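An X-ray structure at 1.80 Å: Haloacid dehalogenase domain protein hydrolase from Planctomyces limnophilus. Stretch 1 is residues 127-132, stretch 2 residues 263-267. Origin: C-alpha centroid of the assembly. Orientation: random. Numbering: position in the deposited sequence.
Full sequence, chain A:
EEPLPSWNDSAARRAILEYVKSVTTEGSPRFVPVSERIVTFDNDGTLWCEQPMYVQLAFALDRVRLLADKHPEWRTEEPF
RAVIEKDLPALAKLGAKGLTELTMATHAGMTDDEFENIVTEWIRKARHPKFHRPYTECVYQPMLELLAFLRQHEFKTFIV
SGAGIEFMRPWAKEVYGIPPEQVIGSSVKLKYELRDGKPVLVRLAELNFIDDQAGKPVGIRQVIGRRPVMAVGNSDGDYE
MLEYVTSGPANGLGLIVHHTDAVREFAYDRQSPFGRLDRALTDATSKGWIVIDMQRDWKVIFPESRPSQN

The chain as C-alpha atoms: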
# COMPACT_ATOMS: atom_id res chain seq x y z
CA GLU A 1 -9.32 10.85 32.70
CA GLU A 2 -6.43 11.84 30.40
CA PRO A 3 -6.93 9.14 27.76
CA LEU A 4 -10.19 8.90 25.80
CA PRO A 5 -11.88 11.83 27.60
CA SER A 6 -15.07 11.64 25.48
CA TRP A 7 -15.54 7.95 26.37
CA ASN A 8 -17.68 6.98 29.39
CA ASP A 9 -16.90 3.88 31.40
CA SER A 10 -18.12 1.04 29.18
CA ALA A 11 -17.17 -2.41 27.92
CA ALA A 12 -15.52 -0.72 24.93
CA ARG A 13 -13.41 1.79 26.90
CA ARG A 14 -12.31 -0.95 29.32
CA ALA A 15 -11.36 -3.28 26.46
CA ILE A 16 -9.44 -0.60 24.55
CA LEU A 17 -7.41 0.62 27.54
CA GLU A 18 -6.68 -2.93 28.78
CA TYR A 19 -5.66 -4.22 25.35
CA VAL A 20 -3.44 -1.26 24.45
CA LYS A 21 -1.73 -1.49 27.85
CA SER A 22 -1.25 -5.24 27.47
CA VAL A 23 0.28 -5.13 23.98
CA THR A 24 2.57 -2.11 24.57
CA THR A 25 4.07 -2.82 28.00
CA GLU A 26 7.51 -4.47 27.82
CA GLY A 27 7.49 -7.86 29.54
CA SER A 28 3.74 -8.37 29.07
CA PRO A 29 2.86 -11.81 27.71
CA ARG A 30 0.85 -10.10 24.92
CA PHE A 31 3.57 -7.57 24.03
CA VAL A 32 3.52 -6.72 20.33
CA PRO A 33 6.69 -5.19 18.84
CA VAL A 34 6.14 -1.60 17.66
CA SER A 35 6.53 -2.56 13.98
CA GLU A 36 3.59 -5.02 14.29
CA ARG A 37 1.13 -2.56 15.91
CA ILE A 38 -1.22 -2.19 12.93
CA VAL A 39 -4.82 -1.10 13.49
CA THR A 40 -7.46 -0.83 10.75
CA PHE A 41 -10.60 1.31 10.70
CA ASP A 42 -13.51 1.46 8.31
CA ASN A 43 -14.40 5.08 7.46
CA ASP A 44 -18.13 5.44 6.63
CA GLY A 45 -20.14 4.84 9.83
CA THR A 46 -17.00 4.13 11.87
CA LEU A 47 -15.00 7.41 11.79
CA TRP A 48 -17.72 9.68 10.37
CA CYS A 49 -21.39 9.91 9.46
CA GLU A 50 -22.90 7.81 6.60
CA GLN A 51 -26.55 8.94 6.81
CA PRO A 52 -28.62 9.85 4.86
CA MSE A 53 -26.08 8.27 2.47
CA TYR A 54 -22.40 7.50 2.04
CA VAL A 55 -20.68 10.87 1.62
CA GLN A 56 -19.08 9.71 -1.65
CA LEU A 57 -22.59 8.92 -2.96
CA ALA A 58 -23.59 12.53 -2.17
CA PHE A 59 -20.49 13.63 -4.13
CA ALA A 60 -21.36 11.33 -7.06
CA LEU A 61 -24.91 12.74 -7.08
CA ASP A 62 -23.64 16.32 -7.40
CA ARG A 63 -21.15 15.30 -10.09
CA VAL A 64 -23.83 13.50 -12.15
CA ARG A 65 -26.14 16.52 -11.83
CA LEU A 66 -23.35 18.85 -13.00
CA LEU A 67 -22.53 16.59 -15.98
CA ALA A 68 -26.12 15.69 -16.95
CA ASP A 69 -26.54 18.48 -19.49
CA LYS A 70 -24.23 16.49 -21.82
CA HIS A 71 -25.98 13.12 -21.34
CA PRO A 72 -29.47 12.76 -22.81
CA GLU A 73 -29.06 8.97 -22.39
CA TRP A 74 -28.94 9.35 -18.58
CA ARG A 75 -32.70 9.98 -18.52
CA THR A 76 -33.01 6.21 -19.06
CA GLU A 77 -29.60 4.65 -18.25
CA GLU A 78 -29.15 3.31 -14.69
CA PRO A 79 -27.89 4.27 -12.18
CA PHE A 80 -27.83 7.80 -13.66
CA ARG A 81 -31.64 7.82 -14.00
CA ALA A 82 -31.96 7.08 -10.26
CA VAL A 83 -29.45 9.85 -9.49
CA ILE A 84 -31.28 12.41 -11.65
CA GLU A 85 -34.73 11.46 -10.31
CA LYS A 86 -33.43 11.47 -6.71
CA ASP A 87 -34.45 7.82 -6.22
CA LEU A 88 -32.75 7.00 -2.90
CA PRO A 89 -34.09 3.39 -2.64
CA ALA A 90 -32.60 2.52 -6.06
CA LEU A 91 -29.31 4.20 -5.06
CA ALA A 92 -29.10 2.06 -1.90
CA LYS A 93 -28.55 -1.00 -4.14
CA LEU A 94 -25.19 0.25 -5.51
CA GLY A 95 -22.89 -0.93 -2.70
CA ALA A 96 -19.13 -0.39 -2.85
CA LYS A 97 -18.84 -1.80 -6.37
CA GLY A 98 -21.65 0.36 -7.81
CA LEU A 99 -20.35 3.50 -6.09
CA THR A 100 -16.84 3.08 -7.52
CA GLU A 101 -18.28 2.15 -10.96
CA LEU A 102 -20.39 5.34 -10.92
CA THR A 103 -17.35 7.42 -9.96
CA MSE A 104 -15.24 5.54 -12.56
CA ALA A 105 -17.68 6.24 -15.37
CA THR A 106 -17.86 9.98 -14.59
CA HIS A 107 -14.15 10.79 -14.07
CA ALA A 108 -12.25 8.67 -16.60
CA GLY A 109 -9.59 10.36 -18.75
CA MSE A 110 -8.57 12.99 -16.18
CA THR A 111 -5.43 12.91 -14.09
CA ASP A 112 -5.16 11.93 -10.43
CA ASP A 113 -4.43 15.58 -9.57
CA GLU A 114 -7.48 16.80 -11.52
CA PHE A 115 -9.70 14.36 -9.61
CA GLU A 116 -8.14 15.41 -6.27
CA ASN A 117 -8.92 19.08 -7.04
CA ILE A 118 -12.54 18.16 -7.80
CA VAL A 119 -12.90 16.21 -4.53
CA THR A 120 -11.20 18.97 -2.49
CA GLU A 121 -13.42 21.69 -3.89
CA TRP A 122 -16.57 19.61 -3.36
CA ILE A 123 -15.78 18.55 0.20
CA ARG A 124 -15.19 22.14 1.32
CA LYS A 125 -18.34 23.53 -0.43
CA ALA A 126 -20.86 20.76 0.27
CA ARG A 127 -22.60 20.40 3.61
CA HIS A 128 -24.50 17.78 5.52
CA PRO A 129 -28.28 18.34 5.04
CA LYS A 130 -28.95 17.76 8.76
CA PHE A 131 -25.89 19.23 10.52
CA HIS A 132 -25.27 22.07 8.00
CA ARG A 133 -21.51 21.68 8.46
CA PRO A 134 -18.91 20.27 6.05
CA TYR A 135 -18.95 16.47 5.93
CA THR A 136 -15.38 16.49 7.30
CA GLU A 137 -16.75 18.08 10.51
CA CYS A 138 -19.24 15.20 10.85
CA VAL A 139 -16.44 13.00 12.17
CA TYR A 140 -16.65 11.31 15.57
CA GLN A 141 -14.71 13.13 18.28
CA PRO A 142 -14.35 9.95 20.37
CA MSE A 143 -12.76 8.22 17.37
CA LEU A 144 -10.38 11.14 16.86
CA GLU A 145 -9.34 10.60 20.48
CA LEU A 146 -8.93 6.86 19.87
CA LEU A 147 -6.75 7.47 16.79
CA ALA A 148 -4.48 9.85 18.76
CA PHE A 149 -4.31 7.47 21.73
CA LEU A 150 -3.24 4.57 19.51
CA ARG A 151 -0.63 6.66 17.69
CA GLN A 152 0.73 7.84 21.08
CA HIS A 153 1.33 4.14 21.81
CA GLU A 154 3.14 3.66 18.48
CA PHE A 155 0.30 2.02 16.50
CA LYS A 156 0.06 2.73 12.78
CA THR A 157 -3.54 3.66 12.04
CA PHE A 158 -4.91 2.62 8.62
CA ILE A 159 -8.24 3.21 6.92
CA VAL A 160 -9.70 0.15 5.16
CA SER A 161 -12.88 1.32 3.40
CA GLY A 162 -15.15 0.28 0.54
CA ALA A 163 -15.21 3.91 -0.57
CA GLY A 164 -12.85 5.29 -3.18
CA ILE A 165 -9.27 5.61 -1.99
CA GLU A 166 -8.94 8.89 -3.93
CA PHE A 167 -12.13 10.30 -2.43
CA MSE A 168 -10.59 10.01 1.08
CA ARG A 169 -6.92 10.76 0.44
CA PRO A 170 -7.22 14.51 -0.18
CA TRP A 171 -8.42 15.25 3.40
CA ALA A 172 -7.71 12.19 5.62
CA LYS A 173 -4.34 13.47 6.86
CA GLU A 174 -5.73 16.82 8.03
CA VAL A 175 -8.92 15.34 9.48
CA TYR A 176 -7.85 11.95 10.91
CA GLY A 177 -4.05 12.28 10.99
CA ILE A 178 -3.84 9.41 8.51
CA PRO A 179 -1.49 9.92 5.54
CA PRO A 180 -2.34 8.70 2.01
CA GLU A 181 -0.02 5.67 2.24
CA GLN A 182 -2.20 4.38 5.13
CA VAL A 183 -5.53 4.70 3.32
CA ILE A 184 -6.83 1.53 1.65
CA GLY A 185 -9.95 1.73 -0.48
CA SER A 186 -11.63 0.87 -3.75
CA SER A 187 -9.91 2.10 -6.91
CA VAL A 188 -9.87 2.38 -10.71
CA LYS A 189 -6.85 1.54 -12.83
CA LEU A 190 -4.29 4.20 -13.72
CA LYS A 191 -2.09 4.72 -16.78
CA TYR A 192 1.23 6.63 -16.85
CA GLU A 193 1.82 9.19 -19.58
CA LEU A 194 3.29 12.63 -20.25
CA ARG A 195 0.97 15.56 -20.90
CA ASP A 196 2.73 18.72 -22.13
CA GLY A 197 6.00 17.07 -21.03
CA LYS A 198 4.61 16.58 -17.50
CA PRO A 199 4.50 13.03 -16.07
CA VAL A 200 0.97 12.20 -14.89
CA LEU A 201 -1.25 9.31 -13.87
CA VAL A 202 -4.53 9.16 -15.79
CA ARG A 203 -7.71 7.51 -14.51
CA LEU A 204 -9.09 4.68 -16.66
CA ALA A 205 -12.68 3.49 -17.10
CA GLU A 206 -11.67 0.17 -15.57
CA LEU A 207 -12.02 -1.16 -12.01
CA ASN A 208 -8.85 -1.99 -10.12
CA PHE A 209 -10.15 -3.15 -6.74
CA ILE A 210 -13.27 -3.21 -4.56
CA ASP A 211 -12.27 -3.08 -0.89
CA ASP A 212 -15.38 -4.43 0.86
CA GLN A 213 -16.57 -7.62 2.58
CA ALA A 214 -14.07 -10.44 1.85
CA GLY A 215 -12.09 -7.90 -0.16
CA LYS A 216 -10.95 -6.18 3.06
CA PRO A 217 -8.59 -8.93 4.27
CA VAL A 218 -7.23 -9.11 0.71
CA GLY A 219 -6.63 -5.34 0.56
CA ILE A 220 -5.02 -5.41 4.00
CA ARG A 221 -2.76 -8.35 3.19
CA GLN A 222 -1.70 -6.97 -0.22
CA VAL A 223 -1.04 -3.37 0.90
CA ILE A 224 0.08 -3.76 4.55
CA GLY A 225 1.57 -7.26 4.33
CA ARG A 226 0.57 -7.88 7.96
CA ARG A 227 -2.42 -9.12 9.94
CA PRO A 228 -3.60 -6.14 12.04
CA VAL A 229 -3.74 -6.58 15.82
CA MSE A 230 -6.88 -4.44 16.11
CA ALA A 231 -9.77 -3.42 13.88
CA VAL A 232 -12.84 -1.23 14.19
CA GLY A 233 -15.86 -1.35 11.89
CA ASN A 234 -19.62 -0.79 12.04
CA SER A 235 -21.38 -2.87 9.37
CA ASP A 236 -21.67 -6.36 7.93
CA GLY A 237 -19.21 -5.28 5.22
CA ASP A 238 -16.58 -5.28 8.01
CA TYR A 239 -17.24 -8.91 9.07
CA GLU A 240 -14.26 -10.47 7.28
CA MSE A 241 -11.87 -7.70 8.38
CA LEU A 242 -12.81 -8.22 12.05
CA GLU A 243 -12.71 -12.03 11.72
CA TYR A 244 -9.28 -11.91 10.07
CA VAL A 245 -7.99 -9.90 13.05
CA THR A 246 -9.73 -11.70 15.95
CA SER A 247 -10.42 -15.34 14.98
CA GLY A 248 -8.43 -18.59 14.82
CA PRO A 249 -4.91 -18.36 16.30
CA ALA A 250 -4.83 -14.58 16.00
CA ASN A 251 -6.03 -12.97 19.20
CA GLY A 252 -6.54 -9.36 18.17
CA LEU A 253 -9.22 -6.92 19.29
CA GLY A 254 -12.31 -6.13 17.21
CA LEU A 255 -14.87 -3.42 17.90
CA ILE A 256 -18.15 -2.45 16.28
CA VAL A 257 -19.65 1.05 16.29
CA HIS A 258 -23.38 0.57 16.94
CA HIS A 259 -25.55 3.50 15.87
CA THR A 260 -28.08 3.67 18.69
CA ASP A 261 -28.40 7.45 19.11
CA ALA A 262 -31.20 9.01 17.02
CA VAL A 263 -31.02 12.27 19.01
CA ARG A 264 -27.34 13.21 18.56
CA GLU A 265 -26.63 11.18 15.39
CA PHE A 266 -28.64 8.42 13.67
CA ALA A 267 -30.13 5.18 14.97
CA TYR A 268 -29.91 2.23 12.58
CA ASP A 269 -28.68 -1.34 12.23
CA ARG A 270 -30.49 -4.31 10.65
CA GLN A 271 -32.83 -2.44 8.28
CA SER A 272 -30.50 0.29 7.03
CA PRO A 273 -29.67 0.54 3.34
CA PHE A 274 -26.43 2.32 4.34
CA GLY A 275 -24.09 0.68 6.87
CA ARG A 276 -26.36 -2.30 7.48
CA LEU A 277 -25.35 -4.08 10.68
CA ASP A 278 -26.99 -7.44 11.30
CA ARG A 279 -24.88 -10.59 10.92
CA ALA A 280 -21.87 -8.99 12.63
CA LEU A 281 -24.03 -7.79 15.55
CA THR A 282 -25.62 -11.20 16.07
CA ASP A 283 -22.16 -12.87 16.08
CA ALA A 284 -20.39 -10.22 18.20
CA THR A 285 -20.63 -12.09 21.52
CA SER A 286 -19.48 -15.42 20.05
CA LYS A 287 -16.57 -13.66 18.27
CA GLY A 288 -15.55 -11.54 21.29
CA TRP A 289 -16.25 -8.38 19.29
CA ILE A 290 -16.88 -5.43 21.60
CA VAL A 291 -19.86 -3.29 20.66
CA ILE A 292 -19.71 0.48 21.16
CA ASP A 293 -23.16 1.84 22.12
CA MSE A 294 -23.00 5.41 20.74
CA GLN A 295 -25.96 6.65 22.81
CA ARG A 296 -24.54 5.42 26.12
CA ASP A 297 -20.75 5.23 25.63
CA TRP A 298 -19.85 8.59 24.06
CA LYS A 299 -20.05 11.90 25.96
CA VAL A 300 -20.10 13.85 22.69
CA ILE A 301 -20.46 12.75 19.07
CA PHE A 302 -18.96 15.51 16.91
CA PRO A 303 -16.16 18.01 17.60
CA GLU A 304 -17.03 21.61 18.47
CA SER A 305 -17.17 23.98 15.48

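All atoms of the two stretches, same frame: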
# COMPACT_ATOMS: atom_id res chain seq x y z
N ARG A 127 -22.30 20.50 2.19
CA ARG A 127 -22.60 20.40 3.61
C ARG A 127 -23.63 19.33 3.90
O ARG A 127 -24.47 19.02 3.06
CB ARG A 127 -23.06 21.74 4.16
CG ARG A 127 -24.50 22.09 3.85
CD ARG A 127 -24.84 23.44 4.45
NE ARG A 127 -26.24 23.80 4.27
CZ ARG A 127 -26.81 24.88 4.81
NH1 ARG A 127 -26.10 25.70 5.58
NH2 ARG A 127 -28.10 25.13 4.59
N HIS A 128 -23.57 18.79 5.11
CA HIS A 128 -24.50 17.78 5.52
C HIS A 128 -25.89 18.42 5.61
O HIS A 128 -26.03 19.53 6.16
CB HIS A 128 -24.07 17.18 6.86
CG HIS A 128 -24.75 15.89 7.17
ND1 HIS A 128 -26.06 15.83 7.60
CD2 HIS A 128 -24.33 14.61 7.09
CE1 HIS A 128 -26.41 14.57 7.78
NE2 HIS A 128 -25.38 13.81 7.47
N PRO A 129 -26.92 17.75 5.06
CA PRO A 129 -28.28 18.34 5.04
C PRO A 129 -28.92 18.50 6.42
O PRO A 129 -29.78 19.35 6.59
CB PRO A 129 -29.08 17.34 4.20
CG PRO A 129 -28.34 16.06 4.30
CD PRO A 129 -26.89 16.43 4.40
N LYS A 130 -28.51 17.66 7.37
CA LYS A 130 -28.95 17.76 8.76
C LYS A 130 -28.09 18.72 9.58
O LYS A 130 -28.60 19.65 10.18
CB LYS A 130 -28.92 16.38 9.41
CG LYS A 130 -29.51 16.29 10.80
CD LYS A 130 -29.43 14.86 11.30
CE LYS A 130 -29.55 14.77 12.81
NZ LYS A 130 -30.97 14.84 13.26
N PHE A 131 -26.78 18.49 9.62
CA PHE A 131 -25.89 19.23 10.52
C PHE A 131 -25.48 20.60 9.96
O PHE A 131 -25.03 21.46 10.72
CB PHE A 131 -24.67 18.38 10.91
CG PHE A 131 -25.04 17.05 11.51
CD1 PHE A 131 -25.65 16.99 12.76
CD2 PHE A 131 -24.82 15.86 10.82
CE1 PHE A 131 -26.02 15.78 13.31
CE2 PHE A 131 -25.18 14.64 11.37
CZ PHE A 131 -25.78 14.60 12.62
N HIS A 132 -25.64 20.80 8.66
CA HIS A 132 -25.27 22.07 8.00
C HIS A 132 -23.82 22.50 8.28
O HIS A 132 -23.51 23.69 8.44
CB HIS A 132 -26.28 23.17 8.33
CG HIS A 132 -27.62 22.98 7.69
ND1 HIS A 132 -28.75 23.65 8.11
CD2 HIS A 132 -28.02 22.18 6.68
CE1 HIS A 132 -29.78 23.29 7.36
NE2 HIS A 132 -29.36 22.39 6.49
N VAL A 263 -30.94 10.87 18.57
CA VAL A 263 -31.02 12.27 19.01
C VAL A 263 -29.78 13.05 18.59
O VAL A 263 -29.89 14.13 18.02
CB VAL A 263 -31.22 12.35 20.54
CG1 VAL A 263 -31.25 13.81 21.01
CG2 VAL A 263 -32.50 11.62 20.93
N ARG A 264 -28.59 12.52 18.88
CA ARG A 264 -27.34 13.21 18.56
C ARG A 264 -26.75 12.81 17.20
O ARG A 264 -25.92 13.53 16.63
CB ARG A 264 -26.32 12.99 19.68
CG ARG A 264 -26.79 13.48 21.04
CD ARG A 264 -25.72 13.31 22.12
NE ARG A 264 -25.36 11.91 22.30
CZ ARG A 264 -24.29 11.46 22.97
NH1 ARG A 264 -23.45 12.30 23.56
NH2 ARG A 264 -24.06 10.16 23.04
N GLU A 265 -27.16 11.66 16.67
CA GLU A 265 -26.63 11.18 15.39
C GLU A 265 -27.76 10.48 14.65
O GLU A 265 -28.79 11.10 14.40
CB GLU A 265 -25.37 10.31 15.60
CG GLU A 265 -24.40 10.26 14.42
CD GLU A 265 -24.39 8.95 13.64
OE1 GLU A 265 -23.74 8.89 12.57
OE2 GLU A 265 -25.00 7.96 14.09
N PHE A 266 -27.59 9.20 14.31
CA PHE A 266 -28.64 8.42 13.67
C PHE A 266 -28.73 7.07 14.34
O PHE A 266 -27.71 6.54 14.79
CB PHE A 266 -28.33 8.22 12.20
CG PHE A 266 -28.36 9.48 11.40
CD1 PHE A 266 -27.22 10.25 11.27
CD2 PHE A 266 -29.53 9.89 10.78
CE1 PHE A 266 -27.25 11.43 10.53
CE2 PHE A 266 -29.56 11.06 10.05
CZ PHE A 266 -28.42 11.83 9.92
N ALA A 267 -29.94 6.51 14.41
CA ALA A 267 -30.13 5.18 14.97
C ALA A 267 -30.49 4.24 13.83
O ALA A 267 -31.48 4.47 13.13
CB ALA A 267 -31.20 5.18 16.03

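Contact between residues 127-132 and 263-267, two irregular segments far apart in the sequence of this dehalogenase-family hydrolase. The contact is small, about 203 Å² summed over both sides, and no hydrogen bond crosses it; side-chain packing joins the segments. Backbones stay well separated, the nearest CA atoms, those of Phe131 and Glu265, lying 9.4 Å apart, so long side chains must span the gap.

Phe266 covers the most surface. Its CA-to-CB bond points sideways to the other stretch, but with chi1 at -66° (m) the end of the ring comes nearer and meets three residues. Phe266 CZ lies 3.5 Å from Lys130 CD and 4.0 Å from His128 CE1, while Phe266 CE1 lies 3.9 Å from Phe131 CE2. The histidine and phenylalanine rings meet edge to edge, each contact atom near the plane of the other ring; the approach of Phe131 is oblique, so the two phenylalanines touch without stacking. A flat, wholly apolar ring suits this place because it offers apolar carbons to several neighbours at once.

The CA-to-CB bond of Lys130 points toward the second stretch, and the chain extends with chi1 to chi3 all t before chi4 turns to 81° (p). Its methylene chain does the packing: besides the contact at CD, Lys130 CE lies 4.1 Å from Glu265 O. The amino group remains distant from the aromatic ring, with Lys130 NZ 5.6 Å from the centroid of Phe266, at most a weak cation-pi attraction. Lysine thus combines an apolar stem for the contact with a charged end at an exposed site.

The CA-to-CB bond of Phe131 also points toward its partner. Beyond its contact with Phe266, its ring reaches the backbone of the second stretch: Phe131 CE1 is 4.0 Å from Arg264 O, and Phe131 CZ is 4.5 Å from Glu265 CA, which sits at the ring edge. The CA-to-CB bonds of Arg264 and Glu265 point away, leaving their main chain to meet the ring. An apolar ring suits a site that meets another phenylalanine and main-chain atoms.

Local hydrogen bonds brace both sides. Buried His128 accepts at ND1 from Lys130 N (3.1 Å) and, weakly, from Phe131 N (3.4 Å), tying its ring to the backbone that carries the two reaching side chains. His132 N donates to His128 O at 2.8 Å, closing the turn. In the second stretch, Phe266 N donates to Glu265 OE2 at 2.9 Å; the buried carboxylate, also bonded elsewhere, thereby holds the backbone bearing the central ring.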